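Local coordinates for protein CsoZ (Staphylococcus aureus, PDB 6FF1) that probably acts as a copper metallochaperone of the heavy-metal-associated (HMA) family and can bind calcium, at residues A[10-13]-A[17-20]; A[23-28]-A[32-37]; A[43-48]-A[54-59]. One frame throughout, in Å; residues are numbered along the deposited sequence. Where two conformers were deposited one is given.

Contact 1 of 3, residues A[10-13]-A[17-20]; sequences AGIE and QVSQ. With CA (calcium ion), chain B.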
loop_
_atom_site.group_PDB
_atom_site.type_symbol
_atom_site.label_atom_id
_atom_site.label_comp_id
_atom_site.label_asym_id
_atom_site.label_seq_id
_atom_site.Cartn_x
_atom_site.Cartn_y
_atom_site.Cartn_z
ATOM N N ALA A 10 -4.484 -2.991 8.722
ATOM C CA ALA A 10 -4.251 -3.581 10.014
ATOM C C ALA A 10 -3.341 -4.770 9.809
ATOM O O ALA A 10 -3.436 -5.486 8.792
ATOM C CB ALA A 10 -5.577 -3.993 10.629
ATOM N N GLY A 11 -2.499 -5.017 10.805
ATOM C CA GLY A 11 -1.611 -6.148 10.788
ATOM C C GLY A 11 -0.153 -5.904 10.529
ATOM O O GLY A 11 0.651 -6.788 10.746
ATOM N N ILE A 12 0.214 -4.705 10.090
ATOM C CA ILE A 12 1.576 -4.387 9.806
ATOM C C ILE A 12 2.205 -3.968 11.140
ATOM O O ILE A 12 1.765 -3.020 11.776
ATOM C CB ILE A 12 1.745 -3.286 8.764
ATOM C CG1 ILE A 12 1.001 -3.631 7.477
ATOM C CG2 ILE A 12 3.203 -2.974 8.560
ATOM C CD1 ILE A 12 0.919 -2.435 6.525
ATOM N N GLU A 13 3.241 -4.696 11.550
ATOM C CA GLU A 13 3.800 -4.544 12.878
ATOM C C GLU A 13 5.283 -4.327 12.935
ATOM O O GLU A 13 5.723 -3.781 13.953
ATOM C CB GLU A 13 3.403 -5.721 13.746
ATOM C CG GLU A 13 1.920 -5.765 13.989
ATOM C CD GLU A 13 1.377 -6.893 14.809
ATOM O OE1 GLU A 13 2.099 -7.822 15.126
ATOM O OE2 GLU A 13 0.189 -6.860 15.127
ATOM N N GLN A 17 8.318 -5.708 7.769
ATOM C CA GLN A 17 7.046 -5.771 7.073
ATOM C C GLN A 17 6.782 -4.521 6.297
ATOM O O GLN A 17 6.309 -4.570 5.147
ATOM C CB GLN A 17 5.952 -6.067 8.025
ATOM C CG GLN A 17 5.905 -7.477 8.586
ATOM C CD GLN A 17 4.899 -7.659 9.680
ATOM O OE1 GLN A 17 4.643 -6.727 10.430
ATOM N NE2 GLN A 17 4.318 -8.836 9.801
ATOM N N VAL A 18 7.040 -3.365 6.910
ATOM C CA VAL A 18 6.834 -2.096 6.271
ATOM C C VAL A 18 7.706 -1.970 5.037
ATOM O O VAL A 18 7.248 -1.543 3.976
ATOM C CB VAL A 18 7.059 -0.918 7.235
ATOM C CG1 VAL A 18 7.146 0.391 6.482
ATOM C CG2 VAL A 18 6.032 -0.905 8.327
ATOM N N SER A 19 8.972 -2.303 5.184
ATOM C CA SER A 19 9.910 -2.226 4.091
ATOM C C SER A 19 9.488 -3.082 2.914
ATOM O O SER A 19 9.500 -2.602 1.753
ATOM C CB SER A 19 11.331 -2.614 4.561
ATOM O OG SER A 19 11.765 -1.680 5.522
ATOM N N GLN A 20 9.106 -4.304 3.184
ATOM C CA GLN A 20 8.717 -5.233 2.132
ATOM C C GLN A 20 7.464 -4.757 1.406
ATOM O O GLN A 20 7.424 -4.781 0.166
ATOM C CB GLN A 20 8.507 -6.632 2.666
ATOM C CG GLN A 20 7.932 -7.643 1.663
ATOM C CD GLN A 20 8.736 -7.907 0.387
ATOM O OE1 GLN A 20 9.771 -7.266 0.104
ATOM N NE2 GLN A 20 8.229 -8.844 -0.426
HETATM CA CA CA B . 0.138 -8.958 16.241
HETATM O O HOH W 1 2.094 -8.994 11.734
HETATM O O HOH W 2 -2.197 -8.260 16.062
#
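Q17 turns its CG to the position opposite its own carbonyl carbon (chi1 -72°) and then runs extended, which carries the amide back along the loop to the backbone N-H of E13. I12 (chi1 -55°) has CG2 opposite its backbone N, and this branch reaches the helix. The polar link is short: E13 N donates to Q17 OE1 at 2.7 Å with an N-H...O angle of 157°, the donor lying nearly in line with the C=O bond and tilted somewhat out of its plane. The same oxygen also accepts from T14 N, while Q17 NE2 donates to a water 3.0 Å away that in turn donates to G11 O. With both ends of the amide engaged, its rotation is well defined. Alongside the polar link, I12 CG2 packs on V18 CG2 at 3.5 Å, the two side chains crossing at about a right angle; I12 and Q17 also lean on Y65. The E13 side chain leads outward, where its carboxylate chelates calcium through OE1 at 2.5 Å and OE2 at 2.4 Å, with a water as a further ligand. Thus a glutamine in the first turn of helix 15-26 fastens the loop that follows strand 3-10. In HMA domains this first strand-to-helix loop usually carries a metal-binding CxxC motif, but segments 10-13 and 17-20 contain no cysteine.

Contact 2 of 3, residues A[23-28]-A[32-37]; sequences ERISNM and HQVNIN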
loop_
_atom_site.group_PDB
_atom_site.type_symbol
_atom_site.label_atom_id
_atom_site.label_comp_id
_atom_site.label_asym_id
_atom_site.label_seq_id
_atom_site.Cartn_x
_atom_site.Cartn_y
_atom_site.Cartn_z
ATOM N N GLU A 23 8.161 -1.627 -0.751
ATOM C CA GLU A 23 8.836 -1.941 -1.993
ATOM C C GLU A 23 7.905 -2.604 -2.999
ATOM O O GLU A 23 7.899 -2.217 -4.163
ATOM C CB GLU A 23 10.068 -2.839 -1.693
ATOM C CG GLU A 23 10.863 -3.161 -2.911
ATOM C CD GLU A 23 11.899 -2.094 -3.310
ATOM O OE1 GLU A 23 11.781 -0.924 -2.872
ATOM O OE2 GLU A 23 12.853 -2.436 -4.065
ATOM N N ARG A 24 7.145 -3.579 -2.556
ATOM C CA ARG A 24 6.227 -4.288 -3.424
ATOM C C ARG A 24 5.187 -3.341 -4.025
ATOM O O ARG A 24 4.931 -3.406 -5.239
ATOM C CB ARG A 24 5.577 -5.458 -2.749
ATOM C CG ARG A 24 6.518 -6.604 -2.468
ATOM C CD ARG A 24 6.633 -7.494 -3.691
ATOM N NE ARG A 24 5.388 -8.095 -4.083
ATOM C CZ ARG A 24 5.209 -8.813 -5.161
ATOM N NH1 ARG A 24 6.246 -9.146 -5.926
ATOM N NH2 ARG A 24 4.023 -9.299 -5.481
ATOM N N ILE A 25 4.572 -2.492 -3.208
ATOM C CA ILE A 25 3.623 -1.574 -3.751
ATOM C C ILE A 25 4.314 -0.559 -4.649
ATOM O O ILE A 25 3.860 -0.283 -5.790
ATOM C CB ILE A 25 2.838 -0.874 -2.656
ATOM C CG1 ILE A 25 1.996 -1.890 -1.877
ATOM C CG2 ILE A 25 1.987 0.227 -3.246
ATOM C CD1 ILE A 25 1.287 -1.262 -0.684
ATOM N N SER A 26 5.433 -0.001 -4.233
ATOM C CA SER A 26 6.102 1.033 -4.983
ATOM C C SER A 26 6.496 0.532 -6.371
ATOM O O SER A 26 6.500 1.298 -7.304
ATOM C CB SER A 26 7.409 1.473 -4.310
ATOM O OG SER A 26 7.111 2.174 -3.134
ATOM N N ASN A 27 6.892 -0.699 -6.464
ATOM C CA ASN A 27 7.371 -1.264 -7.714
ATOM C C ASN A 27 6.316 -1.725 -8.680
ATOM O O ASN A 27 6.621 -2.075 -9.831
ATOM C CB ASN A 27 8.404 -2.356 -7.474
ATOM C CG ASN A 27 9.717 -1.777 -6.875
ATOM O OD1 ASN A 27 9.938 -0.577 -6.867
ATOM N ND2 ASN A 27 10.505 -2.646 -6.344
ATOM N N MET A 28 5.047 -1.648 -8.262
ATOM C CA MET A 28 3.985 -1.845 -9.211
ATOM C C MET A 28 4.036 -0.732 -10.242
ATOM O O MET A 28 4.213 0.433 -9.922
ATOM C CB MET A 28 2.636 -1.809 -8.491
ATOM C CG MET A 28 2.455 -2.948 -7.557
ATOM S SD MET A 28 0.932 -2.744 -6.585
ATOM C CE MET A 28 -0.275 -2.927 -7.762
ATOM N N HIS A 32 3.681 5.542 -7.792
ATOM C CA HIS A 32 4.785 6.457 -7.630
ATOM C C HIS A 32 4.999 6.548 -6.089
ATOM O O HIS A 32 5.531 5.670 -5.476
ATOM C CB HIS A 32 4.492 7.730 -8.417
ATOM C CG HIS A 32 4.094 7.461 -9.840
ATOM N ND1 HIS A 32 4.786 6.588 -10.645
ATOM C CD2 HIS A 32 3.059 7.907 -10.576
ATOM C CE1 HIS A 32 4.203 6.519 -11.825
ATOM N NE2 HIS A 32 3.163 7.328 -11.822
ATOM N N GLN A 33 4.488 7.503 -5.459
ATOM C CA GLN A 33 4.794 7.776 -4.060
ATOM C C GLN A 33 4.076 6.744 -3.173
ATOM O O GLN A 33 2.884 6.465 -3.357
ATOM C CB GLN A 33 4.410 9.206 -3.718
ATOM C CG GLN A 33 5.239 10.306 -4.435
ATOM C CD GLN A 33 4.568 10.929 -5.635
ATOM O OE1 GLN A 33 3.943 10.239 -6.412
ATOM N NE2 GLN A 33 4.697 12.227 -5.800
ATOM N N VAL A 34 4.760 6.222 -2.164
ATOM C CA VAL A 34 4.186 5.317 -1.198
ATOM C C VAL A 34 4.764 5.632 0.186
ATOM O O VAL A 34 5.970 5.798 0.301
ATOM C CB VAL A 34 4.507 3.840 -1.478
ATOM C CG1 VAL A 34 3.953 2.903 -0.398
ATOM C CG2 VAL A 34 4.037 3.442 -2.855
ATOM N N ASN A 35 3.914 5.744 1.179
ATOM C CA ASN A 35 4.355 5.876 2.558
ATOM C C ASN A 35 3.506 5.033 3.445
ATOM O O ASN A 35 2.289 5.069 3.310
ATOM C CB ASN A 35 4.242 7.315 3.053
ATOM C CG ASN A 35 4.700 7.465 4.455
ATOM O OD1 ASN A 35 3.891 7.539 5.398
ATOM N ND2 ASN A 35 6.000 7.478 4.597
ATOM N N ILE A 36 4.115 4.297 4.350
ATOM C CA ILE A 36 3.429 3.476 5.287
ATOM C C ILE A 36 3.763 3.953 6.693
ATOM O O ILE A 36 4.915 4.024 7.051
ATOM C CB ILE A 36 3.766 2.046 5.137
ATOM C CG1 ILE A 36 3.509 1.607 3.670
ATOM C CG2 ILE A 36 3.002 1.213 6.140
ATOM C CD1 ILE A 36 3.654 0.132 3.398
ATOM N N ASN A 37 2.738 4.276 7.464
ATOM C CA ASN A 37 2.886 4.672 8.859
ATOM C C ASN A 37 2.655 3.466 9.717
ATOM O O ASN A 37 1.546 2.935 9.819
ATOM C CB ASN A 37 1.919 5.776 9.169
ATOM C CG ASN A 37 2.025 6.311 10.593
ATOM O OD1 ASN A 37 2.138 5.563 11.532
ATOM N ND2 ASN A 37 1.861 7.602 10.736
#
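No flat group is stacked between S26 and V34, whose meeting carries this contact: a hydroxyl lies against an isopropyl group. The one ring in the two segments, the imidazole of H32, takes no part; its CB points away from the helix, and a bond from its NE2 to E48 OE1 is doubtful because H32 takes two conformations. Only the backbone end of H32 comes near S26. The S26 hydroxyl stands beside its own backbone N, opposite the carbonyl carbon (chi1 -70°), from where it is hydrogen-bonded to T22 O one turn earlier. That bond satisfies the oxygen within the helix and holds it over V34, with OG 3.3 Å from V34 CG2 and 3.5 Å from V34 CB. V34 CG2 is the busiest atom of the pair of segments. Besides the hydroxyl it touches S26 CA at 3.8 Å and, equally far away, the CG2 methyl of I25, so it fits against two consecutive residues of the helix. I25 and V34 cross at about a right angle and meet through these methyls, while the CG1-CD1 arm of I25 turns off from V34 into the core between the sheet and the helices. There is no hydrogen bond between the segments; the join is made by close packing of the last turn of helix 15-26 on strand 31-36, an outer strand of the sheet. Around it, I36 continues the strand's inner face against V18, L21 and T22, I25 reaches V45 on strand 42-47 and I56 and I60 on helix 53-62, and a salt bridge from R24 to E59 ties the two helices together.

Contact 3 of 3, residues A[43-48]-A[54-59]; sequences VTVSYE and NSIEKE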
loop_
_atom_site.group_PDB
_atom_site.type_symbol
_atom_site.label_atom_id
_atom_site.label_comp_id
_atom_site.label_asym_id
_atom_site.label_seq_id
_atom_site.Cartn_x
_atom_site.Cartn_y
_atom_site.Cartn_z
ATOM N N VAL A 43 -1.502 3.592 4.728
ATOM C CA VAL A 43 -0.678 3.468 3.550
ATOM C C VAL A 43 -1.135 4.516 2.600
ATOM O O VAL A 43 -2.289 4.490 2.129
ATOM C CB VAL A 43 -0.817 2.061 2.942
ATOM C CG1 VAL A 43 -0.080 1.957 1.622
ATOM C CG2 VAL A 43 -0.377 1.004 3.917
ATOM N N THR A 44 -0.319 5.510 2.334
ATOM C CA THR A 44 -0.668 6.555 1.370
ATOM C C THR A 44 0.031 6.285 0.084
ATOM O O THR A 44 1.244 6.028 0.071
ATOM C CB THR A 44 -0.313 7.986 1.818
ATOM O OG1 THR A 44 1.078 8.078 2.136
ATOM C CG2 THR A 44 -1.142 8.370 3.036
ATOM N N VAL A 45 -0.709 6.356 -1.012
ATOM C CA VAL A 45 -0.210 5.942 -2.300
ATOM C C VAL A 45 -0.674 6.939 -3.340
ATOM O O VAL A 45 -1.814 7.340 -3.341
ATOM C CB VAL A 45 -0.679 4.539 -2.620
ATOM C CG1 VAL A 45 -0.139 3.446 -1.786
ATOM C CG2 VAL A 45 -2.152 4.394 -2.616
ATOM N N SER A 46 0.217 7.271 -4.275
ATOM C CA SER A 46 -0.097 8.019 -5.477
ATOM C C SER A 46 0.170 7.127 -6.664
ATOM O O SER A 46 1.223 6.476 -6.762
ATOM C CB SER A 46 0.763 9.267 -5.595
ATOM O OG SER A 46 0.516 10.096 -4.515
ATOM N N TYR A 47 -0.829 7.014 -7.545
ATOM C CA TYR A 47 -0.737 6.006 -8.571
ATOM C C TYR A 47 -1.612 6.368 -9.774
ATOM O O TYR A 47 -2.520 7.172 -9.691
ATOM C CB TYR A 47 -1.223 4.647 -8.035
ATOM C CG TYR A 47 -2.653 4.635 -7.588
ATOM C CD1 TYR A 47 -2.980 5.025 -6.334
ATOM C CD2 TYR A 47 -3.692 4.307 -8.445
ATOM C CE1 TYR A 47 -4.308 5.131 -5.919
ATOM C CE2 TYR A 47 -4.984 4.383 -8.034
ATOM C CZ TYR A 47 -5.296 4.769 -6.769
ATOM O OH TYR A 47 -6.638 4.827 -6.402
ATOM N N GLU A 48 -1.312 5.723 -10.866
ATOM C CA GLU A 48 -2.056 5.840 -12.105
ATOM C C GLU A 48 -2.110 4.507 -12.798
ATOM O O GLU A 48 -1.271 3.622 -12.571
ATOM C CB GLU A 48 -1.444 6.873 -13.036
ATOM C CG GLU A 48 -0.037 6.514 -13.483
ATOM C CD GLU A 48 0.611 7.617 -14.319
ATOM O OE1 GLU A 48 1.706 8.066 -13.942
ATOM O OE2 GLU A 48 0.035 8.038 -15.362
ATOM N N ASN A 54 -7.701 -1.452 -6.429
ATOM C CA ASN A 54 -7.884 -2.845 -6.206
ATOM C C ASN A 54 -6.598 -3.659 -6.260
ATOM O O ASN A 54 -6.398 -4.602 -5.493
ATOM C CB ASN A 54 -8.935 -3.451 -7.155
ATOM C CG ASN A 54 -10.345 -3.089 -6.761
ATOM O OD1 ASN A 54 -10.597 -2.438 -5.754
ATOM N ND2 ASN A 54 -11.282 -3.464 -7.625
ATOM N N SER A 55 -5.745 -3.343 -7.224
ATOM C CA SER A 55 -4.489 -4.115 -7.374
ATOM C C SER A 55 -3.516 -3.785 -6.213
ATOM O O SER A 55 -2.825 -4.669 -5.759
ATOM C CB SER A 55 -3.828 -3.879 -8.738
ATOM O OG SER A 55 -3.417 -2.522 -8.974
ATOM N N ILE A 56 -3.520 -2.547 -5.741
ATOM C CA ILE A 56 -2.701 -2.200 -4.564
ATOM C C ILE A 56 -3.193 -2.943 -3.345
ATOM O O ILE A 56 -2.450 -3.519 -2.571
ATOM C CB ILE A 56 -2.714 -0.709 -4.388
ATOM C CG1 ILE A 56 -2.028 -0.023 -5.551
ATOM C CG2 ILE A 56 -2.031 -0.329 -3.083
ATOM C CD1 ILE A 56 -2.251 1.477 -5.622
ATOM N N GLU A 57 -4.522 -2.910 -3.175
ATOM C CA GLU A 57 -5.116 -3.625 -2.065
ATOM C C GLU A 57 -4.882 -5.124 -2.099
ATOM O O GLU A 57 -4.675 -5.747 -1.077
ATOM C CB GLU A 57 -6.609 -3.277 -1.952
ATOM C CG GLU A 57 -6.749 -1.788 -1.608
ATOM C CD GLU A 57 -8.134 -1.342 -1.399
ATOM O OE1 GLU A 57 -9.052 -1.939 -2.081
ATOM O OE2 GLU A 57 -8.308 -0.459 -0.529
ATOM N N LYS A 58 -4.893 -5.689 -3.302
ATOM C CA LYS A 58 -4.632 -7.093 -3.421
ATOM C C LYS A 58 -3.225 -7.415 -2.901
ATOM O O LYS A 58 -3.026 -8.439 -2.263
ATOM C CB LYS A 58 -4.793 -7.529 -4.863
ATOM C CG LYS A 58 -4.416 -8.978 -5.097
ATOM C CD LYS A 58 -4.666 -9.467 -6.517
ATOM C CE LYS A 58 -4.492 -10.978 -6.630
ATOM N NZ LYS A 58 -3.100 -11.418 -6.454
ATOM N N GLU A 59 -2.257 -6.568 -3.200
ATOM C CA GLU A 59 -0.904 -6.807 -2.687
ATOM C C GLU A 59 -0.853 -6.763 -1.176
ATOM O O GLU A 59 -0.198 -7.599 -0.540
ATOM C CB GLU A 59 0.071 -5.811 -3.259
ATOM C CG GLU A 59 1.500 -5.990 -2.773
ATOM C CD GLU A 59 2.104 -7.330 -3.101
ATOM O OE1 GLU A 59 1.795 -7.908 -4.153
ATOM O OE2 GLU A 59 3.006 -7.830 -2.393
#
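The hydroxyl of Y47 is hydrogen-bonded to N5 OD1 on the neighbouring strand 3-10, which fixes the far end of the ring whose face receives I56. This is the helix-on-sheet core of the ferredoxin-like beta-alpha-beta-beta-alpha-beta fold of HMA domains: strand 42-47, in the interior of the antiparallel sheet, is covered here by helix 53-62. All three touching residues are buried, and across the segments the contact is purely apolar. I56 alone supplies the helix side. Its chain runs extended past CG1 (chi2 167°), carrying CD1 toward the sheet, where it meets both Y47 and V45. This methyl stands over one face of the Y47 ring in a CH-pi contact, 4.0 Å from the centroid and 24° off the ring normal. It is displaced toward the rim on the backbone side of the ring, so its nearest ring atoms are Y47 CG and Y47 CD1, both 3.7 Å from I56 CD1. CG of Y47 stands between its backbone N and carbonyl carbon (chi1 61°), and the ring meets the I56 side chain at a slant. Two residues earlier on the same side of the strand, V45 slides past I56 in the opposite direction. Other side chains pack round the contact: V31 touches both Y47 and I56, and I7 of strand 3-10 reaches I56. Within the helix, K58 N donates to N54 O at 2.9 Å, a regular turn around I56. On the strand side, V45 offers its CG2 branch, which meets I56 CD1 at 4.2 Å.

The three contacts follow one another in series along the chain and lie within a single HMA domain. Contacts 1 and 2 share helix 15-26, one near its start and the other at its end, with centres about 12 Å apart; I12 CD1 of contact 1 meets I36 CG2 of contact 2. Contacts 2 and 3, whose centres are about 8 Å apart, meet on adjacent strands 31-36 and 42-47, and M28 touches S55 and I56. Contacts 1 and 3 do not touch, and their centres are about 15 Å apart. Contact 3 lies in the buried core between helices and sheet and contact 2 at its partly buried margin, while contact 1 shapes the surface loop at one end.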